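3-oxo-tetronate kinase (Haemophilus influenzae, PDB 1YZY) catalyses the ATP-dependent phosphorylation of 3-oxo-tetronate to 3-oxo-tetronate 4-phosphate, as a member of the four-carbon acid sugar kinase family. Local coordinates at residues V110-L115 / R120-G125; N151-M156 / T164-Y169; V249-S254 / K337-L342; A296-E301 / Y345-F350. All coordinates share one frame; numbering follows the deposited sequence.

Contact 1: V110-L115 / R120-G125; sequences VITPAL and RTIFNG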
loop_
_atom_site.group_PDB
_atom_site.type_symbol
_atom_site.label_atom_id
_atom_site.label_comp_id
_atom_site.label_asym_id
_atom_site.label_seq_id
_atom_site.Cartn_x
_atom_site.Cartn_y
_atom_site.Cartn_z
ATOM N N VAL A 110 21.938 -0.610 -1.685
ATOM C CA VAL A 110 21.781 0.265 -0.514
ATOM C C VAL A 110 20.625 -0.158 0.395
ATOM O O VAL A 110 19.700 -0.844 -0.030
ATOM C CB VAL A 110 21.564 1.749 -0.916
ATOM C CG1 VAL A 110 22.688 2.209 -1.818
ATOM C CG2 VAL A 110 20.210 1.935 -1.598
ATOM N N ILE A 111 20.678 0.292 1.640
ATOM C CA ILE A 111 19.661 -0.023 2.630
ATOM C C ILE A 111 19.219 1.277 3.280
ATOM O O ILE A 111 20.052 2.020 3.801
ATOM C CB ILE A 111 20.243 -0.968 3.712
ATOM C CG1 ILE A 111 20.545 -2.336 3.100
ATOM C CG2 ILE A 111 19.339 -1.042 4.934
ATOM C CD1 ILE A 111 21.222 -3.268 4.048
ATOM N N THR A 112 17.925 1.570 3.242
ATOM C CA THR A 112 17.429 2.786 3.867
ATOM C C THR A 112 15.938 2.845 4.142
ATOM O O THR A 112 15.137 3.046 3.238
ATOM C CB THR A 112 17.856 4.070 3.094
ATOM O OG1 THR A 112 17.252 5.221 3.701
ATOM C CG2 THR A 112 17.450 3.997 1.627
ATOM N N PRO A 113 15.541 2.550 5.387
ATOM C CA PRO A 113 14.138 2.590 5.799
ATOM C C PRO A 113 13.711 3.968 6.301
ATOM O O PRO A 113 12.798 4.110 7.114
ATOM C CB PRO A 113 14.140 1.718 7.058
ATOM C CG PRO A 113 15.533 1.852 7.582
ATOM C CD PRO A 113 16.330 1.742 6.333
ATOM N N ALA A 114 14.386 4.999 5.805
ATOM C CA ALA A 114 14.266 6.396 6.200
ATOM C C ALA A 114 13.332 7.290 5.387
ATOM O O ALA A 114 13.201 7.169 4.172
ATOM C CB ALA A 114 15.595 7.132 6.433
ATOM N N LEU A 115 12.731 8.223 6.119
ATOM C CA LEU A 115 11.843 9.271 5.634
ATOM C C LEU A 115 11.708 10.262 6.788
ATOM O O LEU A 115 10.743 10.270 7.550
ATOM C CB LEU A 115 10.466 8.741 5.240
ATOM C CG LEU A 115 9.557 9.805 4.614
ATOM C CD1 LEU A 115 10.313 10.586 3.546
ATOM C CD2 LEU A 115 8.322 9.138 4.018
ATOM N N ARG A 120 11.259 9.003 10.546
ATOM C CA ARG A 120 12.133 7.844 10.391
ATOM C C ARG A 120 13.490 8.364 9.947
ATOM O O ARG A 120 13.710 8.637 8.763
ATOM C CB ARG A 120 11.568 6.861 9.356
ATOM C CG ARG A 120 10.266 6.179 9.773
ATOM C CD ARG A 120 10.469 5.296 10.995
ATOM N NE ARG A 120 9.242 4.630 11.420
ATOM C CZ ARG A 120 8.362 5.144 12.275
ATOM N NH1 ARG A 120 8.558 6.342 12.808
ATOM N NH2 ARG A 120 7.289 4.445 12.614
ATOM N N THR A 121 14.390 8.529 10.907
ATOM C CA THR A 121 15.727 9.044 10.627
ATOM C C THR A 121 16.856 8.059 10.919
ATOM O O THR A 121 16.739 7.191 11.785
ATOM C CB THR A 121 15.969 10.352 11.393
ATOM O OG1 THR A 121 15.621 10.180 12.771
ATOM C CG2 THR A 121 15.111 11.470 10.815
ATOM N N ILE A 122 17.938 8.176 10.157
ATOM C CA ILE A 122 19.102 7.306 10.317
ATOM C C ILE A 122 20.371 8.120 10.548
ATOM O O ILE A 122 20.829 8.813 9.636
ATOM C CB ILE A 122 19.362 6.461 9.034
ATOM C CG1 ILE A 122 18.177 5.556 8.696
ATOM C CG2 ILE A 122 20.643 5.639 9.173
ATOM C CD1 ILE A 122 18.339 4.890 7.344
ATOM N N PHE A 123 20.923 8.081 11.757
ATOM C CA PHE A 123 22.176 8.788 12.009
ATOM C C PHE A 123 23.240 7.814 12.511
ATOM O O PHE A 123 23.066 7.154 13.539
ATOM C CB PHE A 123 22.020 9.957 12.986
ATOM C CG PHE A 123 23.287 10.770 13.152
ATOM C CD1 PHE A 123 23.806 11.499 12.082
ATOM C CD2 PHE A 123 23.992 10.755 14.356
ATOM C CE1 PHE A 123 25.015 12.199 12.203
ATOM C CE2 PHE A 123 25.197 11.449 14.486
ATOM C CZ PHE A 123 25.709 12.171 13.405
ATOM N N ASN A 124 24.364 7.782 11.798
ATOM C CA ASN A 124 25.485 6.893 12.106
ATOM C C ASN A 124 25.024 5.452 11.917
ATOM O O ASN A 124 25.544 4.525 12.544
ATOM C CB ASN A 124 26.015 7.112 13.535
ATOM C CG ASN A 124 27.272 7.978 13.578
ATOM O OD1 ASN A 124 28.064 8.015 12.631
ATOM N ND2 ASN A 124 27.460 8.675 14.688
ATOM N N GLY A 125 24.065 5.271 11.012
ATOM C CA GLY A 125 23.544 3.946 10.746
ATOM C C GLY A 125 22.517 3.491 11.758
ATOM O O GLY A 125 21.987 2.393 11.630
#

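Contact 2: N151-M156 / T164-Y169; sequences NLMRLM and TGLVAY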
loop_
_atom_site.group_PDB
_atom_site.type_symbol
_atom_site.label_atom_id
_atom_site.label_comp_id
_atom_site.label_asym_id
_atom_site.label_seq_id
_atom_site.Cartn_x
_atom_site.Cartn_y
_atom_site.Cartn_z
ATOM N N ASN A 151 21.125 -0.245 15.505
ATOM C CA ASN A 151 22.183 -0.191 14.491
ATOM C C ASN A 151 21.855 -1.081 13.284
ATOM O O ASN A 151 21.893 -2.312 13.374
ATOM C CB ASN A 151 23.519 -0.606 15.131
ATOM C CG ASN A 151 24.717 -0.353 14.236
ATOM O OD1 ASN A 151 25.039 -1.142 13.362
ATOM N ND2 ASN A 151 25.411 0.740 14.487
ATOM N N LEU A 152 21.578 -0.440 12.151
ATOM C CA LEU A 152 21.214 -1.123 10.917
ATOM C C LEU A 152 22.247 -2.054 10.313
ATOM O O LEU A 152 21.882 -3.065 9.706
ATOM C CB LEU A 152 20.729 -0.111 9.865
ATOM C CG LEU A 152 19.408 0.594 10.197
ATOM C CD1 LEU A 152 19.211 1.840 9.332
ATOM C CD2 LEU A 152 18.257 -0.385 10.007
ATOM N N MET A 153 23.522 -1.676 10.377
ATOM C CA MET A 153 24.579 -2.530 9.839
ATOM C C MET A 153 24.619 -3.834 10.641
ATOM O O MET A 153 24.914 -4.890 10.092
ATOM C CB MET A 153 25.950 -1.851 9.906
ATOM C CG MET A 153 26.137 -0.661 8.984
ATOM S SD MET A 153 25.298 0.806 9.570
ATOM C CE MET A 153 26.221 1.182 11.038
ATOM N N ARG A 154 24.357 -3.738 11.943
ATOM C CA ARG A 154 24.353 -4.904 12.824
ATOM C C ARG A 154 23.119 -5.767 12.581
ATOM O O ARG A 154 23.200 -7.000 12.615
ATOM C CB ARG A 154 24.426 -4.491 14.306
ATOM C CG ARG A 154 25.811 -4.006 14.753
ATOM C CD ARG A 154 26.004 -4.093 16.258
ATOM N NE ARG A 154 25.042 -3.301 17.034
ATOM C CZ ARG A 154 25.325 -2.160 17.660
ATOM N NH1 ARG A 154 26.546 -1.634 17.605
ATOM N NH2 ARG A 154 24.400 -1.570 18.394
ATOM N N LEU A 155 21.979 -5.111 12.377
ATOM C CA LEU A 155 20.723 -5.802 12.109
ATOM C C LEU A 155 20.816 -6.559 10.795
ATOM O O LEU A 155 20.404 -7.716 10.708
ATOM C CB LEU A 155 19.564 -4.809 12.033
ATOM C CG LEU A 155 19.148 -4.158 13.336
ATOM C CD1 LEU A 155 18.140 -3.068 13.046
ATOM C CD2 LEU A 155 18.591 -5.206 14.299
ATOM N N MET A 156 21.340 -5.905 9.766
ATOM C CA MET A 156 21.462 -6.553 8.474
ATOM C C MET A 156 22.493 -7.682 8.484
ATOM O O MET A 156 22.276 -8.733 7.871
ATOM C CB MET A 156 21.804 -5.532 7.385
ATOM C CG MET A 156 21.908 -6.142 5.978
ATOM S SD MET A 156 20.377 -6.806 5.291
ATOM C CE MET A 156 20.941 -7.264 3.651
ATOM N N THR A 164 27.691 -5.362 5.791
ATOM C CA THR A 164 27.052 -4.059 5.632
ATOM C C THR A 164 27.912 -2.843 6.027
ATOM O O THR A 164 28.450 -2.782 7.139
ATOM C CB THR A 164 25.731 -4.025 6.443
ATOM O OG1 THR A 164 25.035 -5.267 6.270
ATOM C CG2 THR A 164 24.837 -2.890 5.976
ATOM N N GLY A 165 28.015 -1.877 5.111
ATOM C CA GLY A 165 28.785 -0.665 5.358
ATOM C C GLY A 165 27.926 0.547 5.669
ATOM O O GLY A 165 26.726 0.413 5.899
ATOM N N LEU A 166 28.544 1.727 5.716
ATOM C CA LEU A 166 27.819 2.977 5.995
ATOM C C LEU A 166 28.445 4.164 5.245
ATOM O O LEU A 166 29.660 4.316 5.072
ATOM C CB LEU A 166 27.831 3.291 7.493
ATOM C CG LEU A 166 27.250 4.653 7.893
ATOM C CD1 LEU A 166 25.745 4.627 7.776
ATOM C CD2 LEU A 166 27.642 5.010 9.309
ATOM N N VAL A 167 27.529 4.995 4.755
ATOM C CA VAL A 167 27.724 6.270 4.073
ATOM C C VAL A 167 27.267 7.298 5.073
ATOM O O VAL A 167 26.069 7.582 5.059
ATOM C CB VAL A 167 26.984 6.450 2.727
ATOM C CG1 VAL A 167 27.380 7.798 2.082
ATOM C CG2 VAL A 167 27.311 5.281 1.773
ATOM N N ALA A 168 28.125 7.829 5.944
ATOM C CA ALA A 168 27.659 8.765 6.942
ATOM C C ALA A 168 27.110 10.103 6.465
ATOM O O ALA A 168 27.370 10.541 5.342
ATOM C CB ALA A 168 28.801 8.977 7.926
ATOM N N TYR A 169 26.322 10.719 7.339
ATOM C CA TYR A 169 25.697 12.015 7.112
ATOM C C TYR A 169 26.676 13.016 6.501
ATOM O O TYR A 169 26.400 13.624 5.461
ATOM C CB TYR A 169 25.178 12.546 8.456
ATOM C CG TYR A 169 24.772 14.006 8.464
ATOM C CD1 TYR A 169 23.538 14.414 7.944
ATOM C CD2 TYR A 169 25.623 14.983 8.989
ATOM C CE1 TYR A 169 23.162 15.756 7.951
ATOM C CE2 TYR A 169 25.256 16.328 8.999
ATOM C CZ TYR A 169 24.024 16.706 8.481
ATOM O OH TYR A 169 23.648 18.027 8.509
#

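Contact 3: V249-S254 / K337-L342; sequences VVLSGS and KLAAKL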
loop_
_atom_site.group_PDB
_atom_site.type_symbol
_atom_site.label_atom_id
_atom_site.label_comp_id
_atom_site.label_asym_id
_atom_site.label_seq_id
_atom_site.Cartn_x
_atom_site.Cartn_y
_atom_site.Cartn_z
ATOM N N VAL A 249 -21.766 3.746 -6.805
ATOM C CA VAL A 249 -22.424 3.208 -5.618
ATOM C C VAL A 249 -21.481 3.218 -4.410
ATOM O O VAL A 249 -20.269 3.020 -4.545
ATOM C CB VAL A 249 -22.977 1.765 -5.866
ATOM C CG1 VAL A 249 -21.842 0.771 -6.075
ATOM C CG2 VAL A 249 -23.872 1.330 -4.718
ATOM N N VAL A 250 -22.042 3.521 -3.246
ATOM C CA VAL A 250 -21.297 3.555 -1.994
ATOM C C VAL A 250 -21.768 2.377 -1.150
ATOM O O VAL A 250 -22.967 2.227 -0.902
ATOM C CB VAL A 250 -21.563 4.878 -1.201
ATOM C CG1 VAL A 250 -20.905 4.827 0.165
ATOM C CG2 VAL A 250 -21.049 6.082 -1.974
ATOM N N LEU A 251 -20.829 1.527 -0.747
ATOM C CA LEU A 251 -21.134 0.364 0.084
ATOM C C LEU A 251 -20.314 0.485 1.374
ATOM O O LEU A 251 -19.119 0.206 1.387
ATOM C CB LEU A 251 -20.810 -0.927 -0.683
ATOM C CG LEU A 251 -21.521 -1.105 -2.041
ATOM C CD1 LEU A 251 -20.946 -2.257 -2.811
ATOM C CD2 LEU A 251 -23.019 -1.286 -1.862
ATOM N N SER A 252 -20.980 0.897 2.451
ATOM C CA SER A 252 -20.356 1.126 3.760
ATOM C C SER A 252 -20.657 0.064 4.815
ATOM O O SER A 252 -21.808 -0.131 5.193
ATOM C CB SER A 252 -20.830 2.482 4.289
ATOM O OG SER A 252 -19.925 3.032 5.224
ATOM N N GLY A 253 -19.620 -0.589 5.328
ATOM C CA GLY A 253 -19.825 -1.608 6.341
ATOM C C GLY A 253 -19.126 -1.387 7.673
ATOM O O GLY A 253 -19.452 -2.058 8.657
ATOM N N SER A 254 -18.156 -0.478 7.709
ATOM C CA SER A 254 -17.395 -0.188 8.926
ATOM C C SER A 254 -18.192 0.518 10.013
ATOM O O SER A 254 -19.013 1.378 9.733
ATOM C CB SER A 254 -16.153 0.651 8.594
ATOM O OG SER A 254 -15.275 0.749 9.710
ATOM N N LYS A 337 -22.506 -10.082 -3.108
ATOM C CA LYS A 337 -23.466 -10.481 -4.129
ATOM C C LYS A 337 -24.156 -9.297 -4.807
ATOM O O LYS A 337 -24.544 -9.386 -5.981
ATOM C CB LYS A 337 -24.472 -11.488 -3.564
ATOM C CG LYS A 337 -23.889 -12.889 -3.446
ATOM C CD LYS A 337 -24.875 -13.880 -2.849
ATOM C CE LYS A 337 -24.219 -15.247 -2.658
ATOM N NZ LYS A 337 -25.062 -16.196 -1.873
ATOM N N LEU A 338 -24.288 -8.190 -4.076
ATOM C CA LEU A 338 -24.897 -6.988 -4.617
ATOM C C LEU A 338 -23.923 -6.336 -5.578
ATOM O O LEU A 338 -24.301 -5.923 -6.674
ATOM C CB LEU A 338 -25.243 -6.020 -3.489
ATOM C CG LEU A 338 -25.804 -4.632 -3.832
ATOM C CD1 LEU A 338 -27.079 -4.732 -4.657
ATOM C CD2 LEU A 338 -26.065 -3.869 -2.542
ATOM N N ALA A 339 -22.662 -6.247 -5.166
ATOM C CA ALA A 339 -21.622 -5.637 -5.987
ATOM C C ALA A 339 -21.453 -6.369 -7.303
ATOM O O ALA A 339 -21.125 -5.761 -8.322
ATOM C CB ALA A 339 -20.313 -5.607 -5.239
ATOM N N ALA A 340 -21.609 -7.687 -7.267
ATOM C CA ALA A 340 -21.486 -8.498 -8.474
ATOM C C ALA A 340 -22.656 -8.242 -9.423
ATOM O O ALA A 340 -22.476 -8.209 -10.642
ATOM C CB ALA A 340 -21.411 -9.966 -8.117
ATOM N N LYS A 341 -23.851 -8.083 -8.860
ATOM C CA LYS A 341 -25.050 -7.820 -9.656
ATOM C C LYS A 341 -25.002 -6.423 -10.258
ATOM O O LYS A 341 -25.379 -6.230 -11.414
ATOM C CB LYS A 341 -26.318 -7.984 -8.809
ATOM C CG LYS A 341 -26.545 -9.409 -8.302
ATOM C CD LYS A 341 -27.888 -9.571 -7.598
ATOM C CE LYS A 341 -28.960 -10.168 -8.512
ATOM N NZ LYS A 341 -29.320 -9.305 -9.678
ATOM N N LEU A 342 -24.543 -5.454 -9.469
ATOM C CA LEU A 342 -24.441 -4.071 -9.928
ATOM C C LEU A 342 -23.427 -3.931 -11.053
ATOM O O LEU A 342 -23.636 -3.143 -11.974
ATOM C CB LEU A 342 -24.076 -3.135 -8.772
ATOM C CG LEU A 342 -25.077 -3.024 -7.622
ATOM C CD1 LEU A 342 -24.477 -2.231 -6.487
ATOM C CD2 LEU A 342 -26.372 -2.388 -8.102
#

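Contact 4: A296-E301 / Y345-F350; sequences ANLDSE and YGVTNF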
loop_
_atom_site.group_PDB
_atom_site.type_symbol
_atom_site.label_atom_id
_atom_site.label_comp_id
_atom_site.label_asym_id
_atom_site.label_seq_id
_atom_site.Cartn_x
_atom_site.Cartn_y
_atom_site.Cartn_z
ATOM N N ALA A 296 -32.489 2.018 -9.130
ATOM C CA ALA A 296 -33.608 2.944 -9.263
ATOM C C ALA A 296 -33.281 4.298 -8.652
ATOM O O ALA A 296 -34.076 5.244 -8.736
ATOM C CB ALA A 296 -34.848 2.366 -8.614
ATOM N N ASN A 297 -32.109 4.385 -8.037
ATOM C CA ASN A 297 -31.653 5.619 -7.414
ATOM C C ASN A 297 -30.267 5.983 -7.926
ATOM O O ASN A 297 -29.512 6.678 -7.247
ATOM C CB ASN A 297 -31.630 5.477 -5.892
ATOM C CG ASN A 297 -33.012 5.556 -5.276
ATOM O OD1 ASN A 297 -33.687 6.583 -5.371
ATOM N ND2 ASN A 297 -33.427 4.487 -4.609
ATOM N N LEU A 298 -29.936 5.506 -9.124
ATOM C CA LEU A 298 -28.640 5.782 -9.739
ATOM C C LEU A 298 -28.606 7.111 -10.483
ATOM O O LEU A 298 -27.595 7.463 -11.095
ATOM C CB LEU A 298 -28.251 4.667 -10.710
ATOM C CG LEU A 298 -27.640 3.391 -10.142
ATOM C CD1 LEU A 298 -27.280 2.470 -11.290
ATOM C CD2 LEU A 298 -26.401 3.714 -9.315
ATOM N N ASP A 299 -29.710 7.844 -10.448
ATOM C CA ASP A 299 -29.776 9.116 -11.150
ATOM C C ASP A 299 -29.764 10.364 -10.276
ATOM O O ASP A 299 -29.909 11.471 -10.788
ATOM C CB ASP A 299 -30.971 9.132 -12.108
ATOM C CG ASP A 299 -30.804 8.150 -13.255
ATOM O OD1 ASP A 299 -30.279 8.556 -14.317
ATOM O OD2 ASP A 299 -31.178 6.969 -13.088
ATOM N N SER A 300 -29.629 10.193 -8.965
ATOM C CA SER A 300 -29.568 11.343 -8.069
ATOM C C SER A 300 -28.215 12.037 -8.269
ATOM O O SER A 300 -27.331 11.507 -8.953
ATOM C CB SER A 300 -29.725 10.909 -6.607
ATOM O OG SER A 300 -31.057 11.100 -6.150
ATOM N N GLU A 301 -28.057 13.233 -7.710
ATOM C CA GLU A 301 -26.797 13.947 -7.855
ATOM C C GLU A 301 -25.648 13.161 -7.234
ATOM O O GLU A 301 -24.552 13.104 -7.792
ATOM C CB GLU A 301 -26.893 15.357 -7.269
ATOM C CG GLU A 301 -27.489 15.445 -5.878
ATOM C CD GLU A 301 -27.657 16.884 -5.430
ATOM O OE1 GLU A 301 -26.638 17.525 -5.087
ATOM O OE2 GLU A 301 -28.805 17.381 -5.440
ATOM N N TYR A 345 -24.920 -5.202 -14.176
ATOM C CA TYR A 345 -25.911 -4.235 -14.631
ATOM C C TYR A 345 -25.258 -3.052 -15.356
ATOM O O TYR A 345 -25.812 -2.524 -16.323
ATOM C CB TYR A 345 -26.753 -3.744 -13.448
ATOM C CG TYR A 345 -27.681 -2.606 -13.787
ATOM C CD1 TYR A 345 -28.853 -2.824 -14.511
ATOM C CD2 TYR A 345 -27.371 -1.303 -13.414
ATOM C CE1 TYR A 345 -29.693 -1.765 -14.859
ATOM C CE2 TYR A 345 -28.201 -0.238 -13.756
ATOM C CZ TYR A 345 -29.358 -0.472 -14.479
ATOM O OH TYR A 345 -30.163 0.594 -14.824
ATOM N N GLY A 346 -24.098 -2.614 -14.876
ATOM C CA GLY A 346 -23.420 -1.502 -15.519
ATOM C C GLY A 346 -22.820 -0.433 -14.619
ATOM O O GLY A 346 -22.451 0.642 -15.109
ATOM N N VAL A 347 -22.788 -0.672 -13.309
ATOM C CA VAL A 347 -22.193 0.288 -12.382
ATOM C C VAL A 347 -20.678 0.167 -12.550
ATOM O O VAL A 347 -20.139 -0.940 -12.542
ATOM C CB VAL A 347 -22.608 0.013 -10.917
ATOM C CG1 VAL A 347 -21.753 0.831 -9.953
ATOM C CG2 VAL A 347 -24.077 0.365 -10.721
ATOM N N THR A 348 -20.008 1.299 -12.758
ATOM C CA THR A 348 -18.566 1.302 -12.973
ATOM C C THR A 348 -17.693 1.882 -11.866
ATOM O O THR A 348 -16.478 1.678 -11.873
ATOM C CB THR A 348 -18.193 1.970 -14.327
ATOM O OG1 THR A 348 -18.849 3.240 -14.461
ATOM C CG2 THR A 348 -18.578 1.072 -15.480
ATOM N N ASN A 349 -18.305 2.555 -10.898
ATOM C CA ASN A 349 -17.554 3.158 -9.800
ATOM C C ASN A 349 -18.050 2.623 -8.458
ATOM O O ASN A 349 -19.241 2.720 -8.142
ATOM C CB ASN A 349 -17.706 4.688 -9.806
ATOM C CG ASN A 349 -17.357 5.324 -11.145
ATOM O OD1 ASN A 349 -17.982 6.304 -11.552
ATOM N ND2 ASN A 349 -16.328 4.812 -11.806
ATOM N N PHE A 350 -17.142 2.063 -7.662
ATOM C CA PHE A 350 -17.500 1.526 -6.350
ATOM C C PHE A 350 -16.718 2.226 -5.241
ATOM O O PHE A 350 -15.491 2.271 -5.265
ATOM C CB PHE A 350 -17.211 0.025 -6.281
ATOM C CG PHE A 350 -18.009 -0.794 -7.250
ATOM C CD1 PHE A 350 -19.127 -1.503 -6.819
ATOM C CD2 PHE A 350 -17.643 -0.865 -8.587
ATOM C CE1 PHE A 350 -19.874 -2.274 -7.713
ATOM C CE2 PHE A 350 -18.377 -1.626 -9.488
ATOM C CZ PHE A 350 -19.497 -2.334 -9.049
#

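Contact 1: V110-L115 / R120-G125
Thr-112 begins the meeting with Ile-122 where the chain leaves strand 109-111, an outer strand of a three-stranded parallel sheet in the sugar-binding N-terminal domain. From here the chain runs to a single antiparallel bridge, Leu-115 with Arg-120, which closes a four-residue loop and leads into strand 120-123 of a separate antiparallel sheet. Chi1 of Thr-112 (176°) sets OG1 trans to the backbone N, and this oxygen lies 3.8 Å from Ile-122 CD1, the two side chains roughly perpendicular. Pro-113 follows with its ring: CD rests 3.9 Å from the same Ile-122 CD1, again crosswise, while its carbonyl oxygen lies beside the CB of Arg-120. Leu-152 of helix 152-159 touches both Pro-113 and Ile-122, and Leu-127 of strand 126-129 also reaches both, so this apolar patch brings together the chain leaving strand 109-111, the antiparallel sheet and helix 152-159. Ala-114 fits its methyl into the corner between backbone and side chain of the second strand, with CB 3.7 Å from Ile-122 CD1 and 3.4 Å from Arg-120 O. Ile-122 CD1 is thus the common meeting point for three successive residues. At Leu-115 backbone bonding takes over. Its side chain leads away, toward Leu-204 of helix 202-210. The two bonds of the bridge are unequal: Leu-115 N reaches a lone pair of Arg-120 O at 2.8 Å, in the carbonyl plane, whereas Arg-120 N approaches Leu-115 O at 3.3 Å from 61° above that carbonyl's plane.

Contact 2: N151-M156 / T164-Y169
Met-153 lies along the start of strand 164-167 and touches three consecutive residues there. Its CG is the closest part, 3.3 Å from Gly-165 O and 3.6 Å from Thr-164 O, so a methylene borders two backbone carbonyls. The same CG meets the Thr-164 methyl, CG2, at 4.0 Å. The bend at chi2 (75°) turns Met-153 SD toward Leu-166, whose CB it meets at 4.1 Å. Three residues further along the helix, Met-156 lies crosswise to the Thr-164 side chain, its CG 3.3 Å from Thr-164 OG1. That hydroxyl has its polar partner in Asp-157 OD1, to which it is hydrogen-bonded, so the oxygen is held beside the helix while its methyl faces Met-153.

Behind this shell stands the helix start. Asn-151 is the N-cap, its OD1 accepting from Arg-154 N at 3.0 Å in the plane of the amide carbonyl, a capping bond at the start of the turn that carries Met-153. Arg-154 in turn forms a salt bridge with Asp-149. On the strand side, Gly-165 and Val-167 are bonded through their backbones to strand 193-196, whose Val-195 also touches Met-153 and Thr-164. Met-156 and Thr-164 both reach Ile-111 of strand 109-111.

Helix and strand run nearly antiparallel, at 159° with axes 7.8 Å apart at closest approach. Val-167 meets helix 176-188, so a second helix borders the strand, as in the layered alpha/beta packing of a parallel sheet, here with helix 152-159 lying against its outer strand 164-167.

Contact 3: V249-S254 / K337-L342
Leu-342 N donates to Leu-338 O at 2.8 Å, a regular helical bond between the two leucines of helix 324-345 that face strand 248-252. One turn apart, both point toward the strand and meet it at different heights. Leu-342 touches Val-249: its CD1 sits 4.0 Å from CG1 and equally far from CG2, entering the fork of the valine. Leu-338 reaches Leu-251, CD2 to CD2 at 4.1 Å. The other branch of Leu-251 is used as well, CD1 lying 4.2 Å from Ala-339 CB. With CG trans to the carbonyl carbon (chi1 -57°), the Leu-251 fork reaches across to the helix, one methyl toward Leu-338 and the other toward Ala-339. No hydrogen bond crosses this buried interface, and contact is made by methyl groups alone.

Strand and helix are almost antiparallel, 171° between their directions, with the axes of the two segments 10.9 Å apart at their closest approach. Beyond the strand the chain reaches Ser-254, which probably binds ATP, as in related kinases; the Leu-251 side chain is about 5 Å from that of Thr-357, another likely ATP-binding residue. Val-250 and Ser-252 alternate to the other face and meet helix 257-266. Strand 248-252 therefore lies between two helical layers, flanked in its sheet by strands 349-353 and 305-307, while Leu-342 also packs on Tyr-291 and Val-294 of helix 286-295.

Contact 4: A296-E301 / Y345-F350
Leu-298 meets Tyr-345 and Val-347 across two pieces of chain whose backbones keep well apart, the nearest CA atoms, those of Leu-298 and Val-347, lying 8.9 Å from each other. Segment 296-301 is irregular and follows helix 286-295 on the way to strand 305-307. Segment 345-350 begins at the last residue of helix 324-345 and turns toward strand 349-353. Gly-346 leaves the helix with a positive phi of 137°, a conformation readily taken by glycine, which has no CB.

One methyl of Leu-298 does the work. CD1 comes to the edge of the Tyr-345 ring, near the ring plane, 3.8 Å from CE2, and the leucine and tyrosine side chains lie alongside each other, pointing opposite ways. Tyr-345 has CG trans to its backbone N (chi1 172°), which extends the ring to the leucine. The same CD1 lies 3.9 Å from Val-347 CG2, the two chains crossing at a slant. Val-347 works on two fronts: CG1, its other branch, sits 4.0 Å above one face of the Phe-350 ring, displaced toward the rim. The valine is buried and also touches Val-249 and Leu-342, whereas Tyr-345 is exposed. Asn-297, next to Leu-298, donates from ND2 to Trp-293 O and so ties the loop back to the helix before it.

With no hydrogen bond between the segments and 97 Å² buried in all, the join is a small apolar one, resting on undirected van der Waals contact at a ring edge and a valine methyl.

Overall arrangement
The four contacts form two pairs at opposite sides of the chain's centre, one in each domain. Contacts 1 and 2 lie in the sugar-binding domain with centres about 9 Å apart; Gly-125 O probably accepts from Leu-152 N at 2.9 Å, and Ile-111 packs on Met-156. Contacts 3 and 4 lie in the nucleotide-binding domain, about 11 Å apart between centres, joined by probable backbone bonds such as Val-249 N to Asn-349 O across neighbouring strands. Between the pairs the centres are 42 to 54 Å apart. Contact 3 alone includes a residue of the inferred ATP site, Ser-254; the other three lie away from the annotated ATP-binding residues.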